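Local coordinates for protein Alpha/beta hydrolase (Pseudomonas aeruginosa PAO1, PDB 4R1D) that is probably a secreted lipase effector of the H2 type VI secretion system, binds calcium and is held in complex with the immunity protein Tli4, at residues 130-142 against 200-212. Numbering follows the deposited sequence.
With CA (calcium ion), chain C.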
# COMPACT_ATOMS: atom_id res chain seq x y z
N ALA A 130 -8.25 18.87 -15.10
CA ALA A 130 -6.86 19.28 -14.97
C ALA A 130 -6.23 18.64 -13.74
O ALA A 130 -5.12 18.13 -13.81
CB ALA A 130 -6.76 20.80 -14.89
N ALA A 131 -6.95 18.67 -12.62
CA ALA A 131 -6.48 18.07 -11.37
C ALA A 131 -6.31 16.56 -11.56
O ALA A 131 -5.40 15.96 -11.00
CB ALA A 131 -7.44 18.38 -10.22
N ARG A 132 -7.20 15.95 -12.35
CA ARG A 132 -7.07 14.52 -12.65
C ARG A 132 -5.78 14.25 -13.43
O ARG A 132 -5.02 13.34 -13.10
CB ARG A 132 -8.30 14.05 -13.44
CG ARG A 132 -8.23 12.65 -14.01
CD ARG A 132 -9.01 11.64 -13.19
NE ARG A 132 -10.26 12.15 -12.60
CZ ARG A 132 -10.66 11.78 -11.39
NH1 ARG A 132 -9.91 10.93 -10.70
NH2 ARG A 132 -11.78 12.25 -10.86
N LEU A 133 -5.50 15.07 -14.44
CA LEU A 133 -4.26 14.94 -15.19
C LEU A 133 -3.05 15.12 -14.28
O LEU A 133 -2.01 14.48 -14.48
CB LEU A 133 -4.20 15.96 -16.32
CG LEU A 133 -5.04 15.55 -17.53
CD1 LEU A 133 -5.12 16.70 -18.55
CD2 LEU A 133 -4.48 14.29 -18.17
N ARG A 134 -3.19 15.99 -13.29
CA ARG A 134 -2.11 16.22 -12.33
C ARG A 134 -1.99 15.08 -11.31
O ARG A 134 -1.12 15.12 -10.45
CB ARG A 134 -2.33 17.52 -11.55
CG ARG A 134 -2.43 18.78 -12.39
CD ARG A 134 -1.08 19.38 -12.69
NE ARG A 134 -1.25 20.77 -13.13
CZ ARG A 134 -1.35 21.80 -12.29
NH1 ARG A 134 -1.28 21.58 -10.97
NH2 ARG A 134 -1.52 23.03 -12.76
N GLY A 135 -2.89 14.10 -11.40
CA GLY A 135 -2.83 12.93 -10.53
C GLY A 135 -3.44 13.08 -9.14
O GLY A 135 -3.22 12.24 -8.26
N TRP A 136 -4.22 14.13 -8.93
CA TRP A 136 -4.75 14.38 -7.60
C TRP A 136 -5.77 13.31 -7.16
O TRP A 136 -6.10 13.22 -5.99
CB TRP A 136 -5.39 15.76 -7.50
CG TRP A 136 -4.43 16.91 -7.65
CD1 TRP A 136 -3.17 16.90 -8.20
CD2 TRP A 136 -4.68 18.26 -7.25
NE1 TRP A 136 -2.62 18.17 -8.14
CE2 TRP A 136 -3.53 19.02 -7.56
CE3 TRP A 136 -5.77 18.89 -6.64
CZ2 TRP A 136 -3.45 20.38 -7.30
CZ3 TRP A 136 -5.68 20.25 -6.38
CH2 TRP A 136 -4.53 20.98 -6.71
N GLY A 137 -6.26 12.51 -8.12
CA GLY A 137 -7.20 11.45 -7.80
C GLY A 137 -6.49 10.16 -7.44
O GLY A 137 -7.12 9.11 -7.32
N LYS A 138 -5.17 10.23 -7.27
CA LYS A 138 -4.38 9.06 -6.89
C LYS A 138 -4.35 8.84 -5.39
O LYS A 138 -3.95 7.77 -4.94
CB LYS A 138 -2.93 9.26 -7.32
CG LYS A 138 -2.66 9.14 -8.79
CD LYS A 138 -1.25 9.61 -9.07
CE LYS A 138 -0.97 9.72 -10.57
NZ LYS A 138 0.43 10.15 -10.84
N VAL A 139 -4.71 9.86 -4.62
CA VAL A 139 -4.45 9.86 -3.18
C VAL A 139 -5.67 10.20 -2.33
O VAL A 139 -6.64 10.77 -2.82
CB VAL A 139 -3.30 10.82 -2.81
CG1 VAL A 139 -2.01 10.38 -3.49
CG2 VAL A 139 -3.65 12.25 -3.19
N MET A 140 -5.60 9.86 -1.04
CA MET A 140 -6.69 10.10 -0.11
C MET A 140 -7.14 11.56 -0.18
O MET A 140 -6.34 12.49 0.02
CB MET A 140 -6.26 9.73 1.31
CG MET A 140 -7.37 9.72 2.33
SD MET A 140 -6.75 9.14 3.92
CE MET A 140 -8.27 9.14 4.87
N ARG A 141 -8.42 11.77 -0.47
CA ARG A 141 -8.88 13.12 -0.78
C ARG A 141 -8.78 14.11 0.38
O ARG A 141 -8.15 15.16 0.25
CB ARG A 141 -10.30 13.11 -1.34
CG ARG A 141 -10.81 14.51 -1.53
CD ARG A 141 -11.79 14.62 -2.66
NE ARG A 141 -12.83 13.61 -2.59
CZ ARG A 141 -13.66 13.45 -1.57
NH1 ARG A 141 -13.56 14.22 -0.49
NH2 ARG A 141 -14.59 12.51 -1.62
N SER A 142 -9.41 13.78 1.50
CA SER A 142 -9.42 14.70 2.64
C SER A 142 -8.02 15.01 3.16
O SER A 142 -7.73 16.14 3.57
CB SER A 142 -10.28 14.12 3.78
OG SER A 142 -9.68 12.94 4.30
N TYR A 200 8.34 32.54 -11.19
CA TYR A 200 8.14 31.15 -11.61
C TYR A 200 6.67 30.75 -11.60
O TYR A 200 5.89 31.29 -10.83
CB TYR A 200 8.92 30.20 -10.71
CG TYR A 200 10.40 30.40 -10.79
CD1 TYR A 200 11.17 29.69 -11.71
CD2 TYR A 200 11.04 31.31 -9.96
CE1 TYR A 200 12.54 29.88 -11.79
CE2 TYR A 200 12.40 31.50 -10.03
CZ TYR A 200 13.15 30.78 -10.94
OH TYR A 200 14.50 30.98 -11.00
N GLN A 201 6.30 29.81 -12.47
CA GLN A 201 4.95 29.25 -12.44
C GLN A 201 4.98 27.88 -11.77
O GLN A 201 5.52 26.92 -12.32
CB GLN A 201 4.36 29.14 -13.85
CG GLN A 201 4.15 30.48 -14.56
CD GLN A 201 5.45 31.08 -15.09
OE1 GLN A 201 6.45 30.38 -15.24
NE2 GLN A 201 5.43 32.37 -15.37
N PHE A 202 4.40 27.80 -10.57
CA PHE A 202 4.40 26.55 -9.83
C PHE A 202 3.15 25.79 -10.20
O PHE A 202 2.08 26.38 -10.32
CB PHE A 202 4.42 26.81 -8.33
CG PHE A 202 5.61 27.60 -7.86
CD1 PHE A 202 6.74 26.95 -7.38
CD2 PHE A 202 5.61 28.99 -7.91
CE1 PHE A 202 7.84 27.68 -6.94
CE2 PHE A 202 6.71 29.72 -7.47
CZ PHE A 202 7.82 29.06 -6.98
N ASP A 203 3.27 24.48 -10.38
CA ASP A 203 2.13 23.59 -10.57
C ASP A 203 2.35 22.36 -9.69
O ASP A 203 3.45 21.80 -9.68
CB ASP A 203 2.07 23.09 -12.01
CG ASP A 203 1.58 24.15 -13.00
OD1 ASP A 203 0.83 25.06 -12.61
OD2 ASP A 203 1.95 24.03 -14.19
N VAL A 204 1.32 21.94 -8.97
CA VAL A 204 1.45 20.78 -8.08
C VAL A 204 1.02 19.50 -8.79
O VAL A 204 -0.12 19.39 -9.24
CB VAL A 204 0.58 20.94 -6.82
CG1 VAL A 204 0.75 19.72 -5.90
CG2 VAL A 204 0.94 22.25 -6.07
N TRP A 205 1.94 18.54 -8.86
CA TRP A 205 1.68 17.24 -9.47
C TRP A 205 1.72 16.20 -8.36
O TRP A 205 2.48 16.35 -7.40
CB TRP A 205 2.74 16.91 -10.52
CG TRP A 205 2.68 17.82 -11.70
CD1 TRP A 205 3.12 19.11 -11.75
CD2 TRP A 205 2.14 17.52 -12.99
NE1 TRP A 205 2.90 19.63 -13.01
CE2 TRP A 205 2.29 18.67 -13.79
CE3 TRP A 205 1.55 16.38 -13.56
CZ2 TRP A 205 1.88 18.73 -15.12
CZ3 TRP A 205 1.14 16.43 -14.88
CH2 TRP A 205 1.30 17.60 -15.65
N CYS A 206 0.92 15.15 -8.48
CA CYS A 206 0.74 14.20 -7.38
C CYS A 206 1.39 12.86 -7.70
O CYS A 206 0.87 12.10 -8.52
CB CYS A 206 -0.74 13.99 -7.12
SG CYS A 206 -1.08 12.98 -5.65
N ALA A 207 2.51 12.58 -7.05
CA ALA A 207 3.25 11.35 -7.30
C ALA A 207 2.80 10.22 -6.40
O ALA A 207 3.57 9.71 -5.58
CB ALA A 207 4.75 11.59 -7.14
N GLY A 208 1.54 9.80 -6.55
CA GLY A 208 1.07 8.63 -5.83
C GLY A 208 1.95 7.44 -6.17
O GLY A 208 2.55 7.38 -7.26
N TYR A 209 2.05 6.47 -5.25
CA TYR A 209 2.94 5.34 -5.46
C TYR A 209 2.42 4.08 -4.77
O TYR A 209 1.59 4.13 -3.87
CB TYR A 209 4.36 5.67 -5.00
CG TYR A 209 4.46 5.94 -3.51
CD1 TYR A 209 4.33 7.23 -3.01
CD2 TYR A 209 4.70 4.91 -2.62
CE1 TYR A 209 4.41 7.47 -1.66
CE2 TYR A 209 4.79 5.15 -1.25
CZ TYR A 209 4.64 6.43 -0.79
OH TYR A 209 4.73 6.67 0.57
N ASN A 210 2.92 2.94 -5.23
CA ASN A 210 2.52 1.66 -4.70
C ASN A 210 3.20 1.46 -3.35
O ASN A 210 4.34 1.03 -3.30
CB ASN A 210 2.90 0.56 -5.70
CG ASN A 210 2.69 -0.84 -5.15
OD1 ASN A 210 2.17 -1.03 -4.05
ND2 ASN A 210 3.08 -1.84 -5.94
N TRP A 211 2.50 1.81 -2.28
CA TRP A 211 3.07 1.81 -0.93
C TRP A 211 3.32 0.40 -0.38
O TRP A 211 4.00 0.24 0.63
CB TRP A 211 2.20 2.65 0.02
CG TRP A 211 0.75 2.27 -0.01
CD1 TRP A 211 -0.24 2.85 -0.77
CD2 TRP A 211 0.13 1.21 0.72
NE1 TRP A 211 -1.44 2.21 -0.54
CE2 TRP A 211 -1.24 1.20 0.37
CE3 TRP A 211 0.60 0.27 1.65
CZ2 TRP A 211 -2.14 0.29 0.91
CZ3 TRP A 211 -0.31 -0.64 2.19
CH2 TRP A 211 -1.66 -0.63 1.82
N LEU A 212 2.79 -0.63 -1.03
CA LEU A 212 3.07 -2.00 -0.60
C LEU A 212 4.48 -2.46 -0.97
O LEU A 212 5.08 -3.29 -0.28
CB LEU A 212 2.04 -2.96 -1.21
CG LEU A 212 0.65 -2.84 -0.59
CD1 LEU A 212 -0.37 -3.48 -1.50
CD2 LEU A 212 0.66 -3.54 0.79
CA CA C . -0.17 26.70 -11.06
O HOH W 1 -2.16 26.31 -12.65
O HOH W 2 2.37 8.48 -9.69
O HOH W 3 0.53 28.29 -13.04
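Val204 O of strand 201-206 takes two side-chain hydrogen bonds, from Arg134 NH1 and Trp136 NE1, each 3.0 Å long. The donors reach it from opposite faces of the carbonyl plane, neither on a lone pair; the indole N-H is the straighter (165°) and keeps the oxygen nearly in its ring plane. Two residues on, Cys206 N donates to Arg134 O at 2.8 Å, and Cys206 O receives Lys138 NZ at 3.1 Å. Val204 O, Cys206 N and Cys206 O thus find partners in residues 134-138, while Val204 N donates to Glu152 OE1; Gly135, with positive phi, ends helix 128-133 in a Schellman motif. Bent at chi2 (-86°), the Arg134 chain lays CD over the centre of the six-membered ring of Trp205, a CH-pi contact of 3.7 Å to the centroid. Its guanidinium goes on to Asp203, whose CB lies over one face; Arg134 NH2 and Asp203 OD2 form only a long salt bridge, 3.9 Å, with no N-H aimed at the oxygen. The stronger ionic partner of Arg134 is Glu152, a calcium ligand, while Asp203 OD2 is hydrogen-bonded to Tyr234. Asp203 OD1 and Phe202 O bind the calcium ion, which Glu152 and Asp156 also ligate, and a calcium-bound water accepts weakly from Arg134 NH2. The extended Lys138 chain passes its ammonium to a second water, which donates to Gly208 O. Val139 CG1 packs on Cys206 SG at 3.5 Å. Strand 201-206 is an outermost strand of the parallel sheet, consistent with the alpha/beta-hydrolase fold; here a helix-ending turn lies along its outer edge beside a calcium site that ties the strand to helix 141-155.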